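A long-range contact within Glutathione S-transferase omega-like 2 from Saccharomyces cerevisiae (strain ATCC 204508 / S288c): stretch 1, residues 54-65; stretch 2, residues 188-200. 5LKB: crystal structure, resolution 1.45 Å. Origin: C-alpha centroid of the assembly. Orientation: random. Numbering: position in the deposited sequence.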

# COMPACT_ATOMS: atom_id res chain seq x y z
N ILE A 54 25.51 -9.73 2.12
CA ILE A 54 25.17 -11.14 2.19
C ILE A 54 26.37 -11.97 1.70
O ILE A 54 26.77 -12.97 2.31
CB ILE A 54 23.90 -11.47 1.38
CG1 ILE A 54 22.69 -10.77 2.03
CG2 ILE A 54 23.66 -12.95 1.31
CD1 ILE A 54 21.54 -10.57 1.10
N THR A 55 26.93 -11.56 0.57
CA THR A 55 28.02 -12.32 -0.04
C THR A 55 29.27 -12.25 0.83
O THR A 55 29.94 -13.27 1.02
CB THR A 55 28.27 -11.78 -1.44
OG1 THR A 55 27.08 -11.88 -2.26
CG2 THR A 55 29.33 -12.62 -2.17
N ARG A 56 29.58 -11.08 1.38
CA ARG A 56 30.67 -10.94 2.33
C ARG A 56 30.54 -11.92 3.49
O ARG A 56 31.53 -12.54 3.94
CB ARG A 56 30.82 -9.48 2.78
CG ARG A 56 31.78 -9.24 3.95
CD ARG A 56 31.91 -7.79 4.15
NE ARG A 56 32.55 -7.38 5.41
CZ ARG A 56 31.96 -7.05 6.54
NH1 ARG A 56 30.61 -7.06 6.69
NH2 ARG A 56 32.69 -6.61 7.55
N ALA A 57 29.35 -12.06 4.05
CA ALA A 57 29.17 -13.01 5.14
C ALA A 57 29.33 -14.45 4.67
O ALA A 57 30.03 -15.24 5.34
CB ALA A 57 27.80 -12.81 5.78
N LEU A 58 28.67 -14.83 3.59
CA LEU A 58 28.62 -16.22 3.13
C LEU A 58 30.03 -16.69 2.77
O LEU A 58 30.38 -17.86 2.94
CB LEU A 58 27.70 -16.37 1.92
CG LEU A 58 26.18 -16.31 2.21
CD1 LEU A 58 25.40 -16.32 0.90
CD2 LEU A 58 25.70 -17.45 3.02
N LYS A 59 30.84 -15.78 2.24
CA LYS A 59 32.19 -16.16 1.83
C LYS A 59 33.19 -15.98 2.96
O LYS A 59 34.41 -16.18 2.71
CB LYS A 59 32.59 -15.39 0.58
CG LYS A 59 31.88 -15.89 -0.73
CD LYS A 59 32.24 -17.31 -1.09
CE LYS A 59 33.56 -17.32 -1.81
NZ LYS A 59 34.35 -18.61 -1.53
N GLY A 60 32.75 -15.63 4.17
CA GLY A 60 33.66 -15.58 5.32
C GLY A 60 34.67 -14.48 5.32
O GLY A 60 35.81 -14.68 5.76
N LEU A 61 34.33 -13.32 4.78
CA LEU A 61 35.22 -12.21 4.55
C LEU A 61 35.00 -11.04 5.50
O LEU A 61 35.54 -9.95 5.27
CB LEU A 61 35.13 -11.74 3.08
CG LEU A 61 35.45 -12.78 2.05
CD1 LEU A 61 35.00 -12.38 0.65
CD2 LEU A 61 36.99 -13.02 2.09
N THR A 62 34.28 -11.22 6.60
CA THR A 62 33.97 -10.07 7.45
C THR A 62 35.20 -9.53 8.18
O THR A 62 35.26 -8.32 8.42
CB THR A 62 32.87 -10.37 8.48
OG1 THR A 62 33.25 -11.45 9.34
CG2 THR A 62 31.59 -10.78 7.82
N SER A 63 36.18 -10.38 8.49
CA SER A 63 37.40 -9.90 9.11
C SER A 63 38.47 -9.52 8.09
O SER A 63 39.52 -9.03 8.49
CB SER A 63 37.96 -10.98 10.06
OG SER A 63 38.53 -12.07 9.33
N VAL A 64 38.22 -9.77 6.81
CA VAL A 64 39.17 -9.47 5.75
C VAL A 64 38.89 -8.11 5.14
O VAL A 64 39.80 -7.36 4.77
CB VAL A 64 39.06 -10.57 4.69
CG1 VAL A 64 40.04 -10.27 3.51
CG2 VAL A 64 39.30 -11.91 5.29
N ILE A 65 37.60 -7.77 5.07
CA ILE A 65 37.13 -6.56 4.43
C ILE A 65 36.23 -5.85 5.43
O ILE A 65 35.15 -6.35 5.75
CB ILE A 65 36.38 -6.89 3.14
CG1 ILE A 65 37.35 -7.55 2.17
CG2 ILE A 65 35.79 -5.64 2.53
CD1 ILE A 65 36.70 -8.11 0.89
N GLU A 188 43.27 -16.99 0.38
CA GLU A 188 44.37 -17.16 1.33
C GLU A 188 44.03 -16.65 2.72
O GLU A 188 44.75 -16.96 3.68
CB GLU A 188 45.59 -16.35 0.87
CG GLU A 188 46.22 -16.67 -0.46
CD GLU A 188 47.11 -15.50 -0.92
OE1 GLU A 188 46.57 -14.40 -1.29
OE2 GLU A 188 48.36 -15.66 -0.88
N PHE A 189 42.94 -15.88 2.87
CA PHE A 189 42.64 -15.19 4.12
C PHE A 189 41.37 -15.68 4.82
O PHE A 189 40.97 -15.10 5.85
CB PHE A 189 42.60 -13.70 3.87
CG PHE A 189 43.79 -13.18 3.07
CD1 PHE A 189 45.05 -13.08 3.64
CD2 PHE A 189 43.65 -12.78 1.74
CE1 PHE A 189 46.13 -12.58 2.89
CE2 PHE A 189 44.73 -12.28 1.01
CZ PHE A 189 45.99 -12.21 1.58
N VAL A 190 40.75 -16.73 4.31
CA VAL A 190 39.52 -17.28 4.89
C VAL A 190 39.78 -18.73 5.32
O VAL A 190 40.79 -19.33 4.96
CB VAL A 190 38.31 -17.20 3.93
CG1 VAL A 190 38.13 -15.78 3.45
CG2 VAL A 190 38.46 -18.12 2.72
N ASP A 191 38.84 -19.29 6.08
CA ASP A 191 38.93 -20.70 6.42
C ASP A 191 38.45 -21.56 5.23
O ASP A 191 37.83 -21.08 4.27
CB ASP A 191 38.18 -21.02 7.72
N ASP A 192 38.77 -22.86 5.30
CA ASP A 192 38.52 -23.75 4.17
C ASP A 192 37.03 -23.95 3.90
O ASP A 192 36.65 -24.15 2.74
CB ASP A 192 39.20 -25.10 4.39
CG ASP A 192 40.70 -25.04 4.21
OD1 ASP A 192 41.17 -24.49 3.18
OD2 ASP A 192 41.41 -25.55 5.11
N ASP A 193 36.17 -23.90 4.94
CA ASP A 193 34.73 -24.10 4.70
C ASP A 193 34.17 -22.98 3.83
O ASP A 193 33.37 -23.23 2.92
CB ASP A 193 33.97 -24.17 6.01
N HIS A 194 34.62 -21.75 4.07
CA HIS A 194 34.20 -20.60 3.27
C HIS A 194 34.88 -20.58 1.89
O HIS A 194 34.25 -20.24 0.88
CB HIS A 194 34.50 -19.35 4.06
CG HIS A 194 33.59 -19.15 5.24
ND1 HIS A 194 34.04 -19.19 6.54
CD2 HIS A 194 32.26 -18.91 5.30
CE1 HIS A 194 33.02 -18.98 7.36
NE2 HIS A 194 31.93 -18.80 6.63
N LYS A 195 36.16 -20.95 1.83
CA LYS A 195 36.86 -21.05 0.56
C LYS A 195 36.10 -21.91 -0.45
O LYS A 195 35.99 -21.55 -1.63
CB LYS A 195 38.23 -21.67 0.83
CG LYS A 195 39.20 -21.48 -0.28
CD LYS A 195 40.61 -21.91 0.20
CE LYS A 195 41.59 -22.06 -0.93
NZ LYS A 195 43.00 -21.97 -0.41
N LYS A 196 35.58 -23.06 -0.00
CA LYS A 196 34.90 -24.00 -0.89
C LYS A 196 33.51 -23.51 -1.31
O LYS A 196 32.99 -23.93 -2.35
CB LYS A 196 34.74 -25.37 -0.22
N THR A 197 32.87 -22.66 -0.51
CA THR A 197 31.58 -22.13 -0.91
C THR A 197 31.73 -21.45 -2.26
O THR A 197 32.67 -20.67 -2.47
CB THR A 197 31.08 -21.14 0.14
OG1 THR A 197 30.79 -21.82 1.37
CG2 THR A 197 29.84 -20.50 -0.29
N ASP A 198 30.84 -21.78 -3.20
CA ASP A 198 30.83 -21.18 -4.53
C ASP A 198 29.41 -20.78 -4.91
O ASP A 198 28.56 -21.63 -5.19
CB ASP A 198 31.40 -22.18 -5.56
CG ASP A 198 31.70 -21.52 -6.89
OD1 ASP A 198 31.30 -20.34 -7.17
OD2 ASP A 198 32.38 -22.19 -7.74
N LEU A 199 29.20 -19.48 -5.00
CA LEU A 199 27.88 -18.92 -5.31
C LEU A 199 27.60 -18.87 -6.81
O LEU A 199 26.48 -18.59 -7.23
CB LEU A 199 27.78 -17.55 -4.64
CG LEU A 199 27.79 -17.60 -3.11
CD1 LEU A 199 28.02 -16.25 -2.53
CD2 LEU A 199 26.52 -18.17 -2.58
N VAL A 200 28.58 -19.19 -7.64
CA VAL A 200 28.42 -19.17 -9.10
C VAL A 200 29.12 -20.43 -9.65
O VAL A 200 30.11 -20.34 -10.40
CB VAL A 200 29.01 -17.89 -9.69
CG1 VAL A 200 28.59 -17.79 -11.13
CG2 VAL A 200 28.51 -16.65 -8.90
O HOH W 1 28.98 -20.30 3.51
O HOH W 2 36.73 -17.08 7.03

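Stretch 2 runs past the C-terminal end of the helix in stretch 1 and the loop that follows it. The two bury 528 Å² between them, both sides summed. Phe189 and Val190 meet the loop; His194 meets both loop and helix end; Thr197 and Leu199 meet the helix end and Lys59.

Phe189 points its CB toward stretch 1, but its ring leads away. Contact is therefore made near the backbone: Val64 CG2 lies 3.6 Å from Phe189 O and 4.0 Å from Phe189 CB. Val64 is buried, and its CG2 also lies 4.4 Å from Val190 CG1.

Val190 points toward stretch 1. Its CG1 is 3.3 Å from Leu61 CD2, a tight apolar contact, and 3.5 Å from Gly60 O. A valine methyl packs here against Leu61 and the carbonyls of Lys59 and Gly60. Next to it, water 2 joins the two backbones, donating to Gly60 O (2.9 Å) and accepting from Asp191 N (3.2 Å). Asp191 precedes the helix of stretch 2, and its side chain is not modelled beyond CB.

His194 is the third residue of the helix. Its CA-to-CB bond points toward stretch 1, and its ring packs on Gly60. Gly60 CA sits over one face of the His194 ring, 3.6 Å from the centroid and 13° off the normal, a CH-pi contact. Leu58 O lies at the ring edge, 3.2 Å from His194 CD2. Glycine suits position 60 twice over. Its phi is positive, and an ideal CB would lie 2.4 Å from His194 CG, a clash.

The main polar anchor is Lys59, the first residue to leave helical phi/psi after the helix. Its CB points away from stretch 2, but chi1 to chi3 are all m, and the chain bends back. Lys59 NZ donates to His194 O at 2.9 Å and to Thr197 O at 2.8 Å. The amine thus binds two carbonyls near the end of the helix of stretch 2. Lys195 O is also near, 3.4 Å from Lys59 NZ, but the angle is poor for a hydrogen bond. Lys59 is buried, and 93 Å² of it is covered by stretch 2.

Thr197 also points toward stretch 1. Its CG2 lies 4.1 Å from Lys59 CD, beside the aliphatic part of the lysine. Water 1 links Thr197 OG1 (3.2 Å) to Leu58 O (2.9 Å), donating to the latter.

Asp198 turns away. Leu199 turns toward stretch 1 and is buried. Its CD2 is 4.1 Å from Leu58 CD1, and its CD1 is 3.9 Å from Thr55 CG2. Leucine suits this apolar end of the contact.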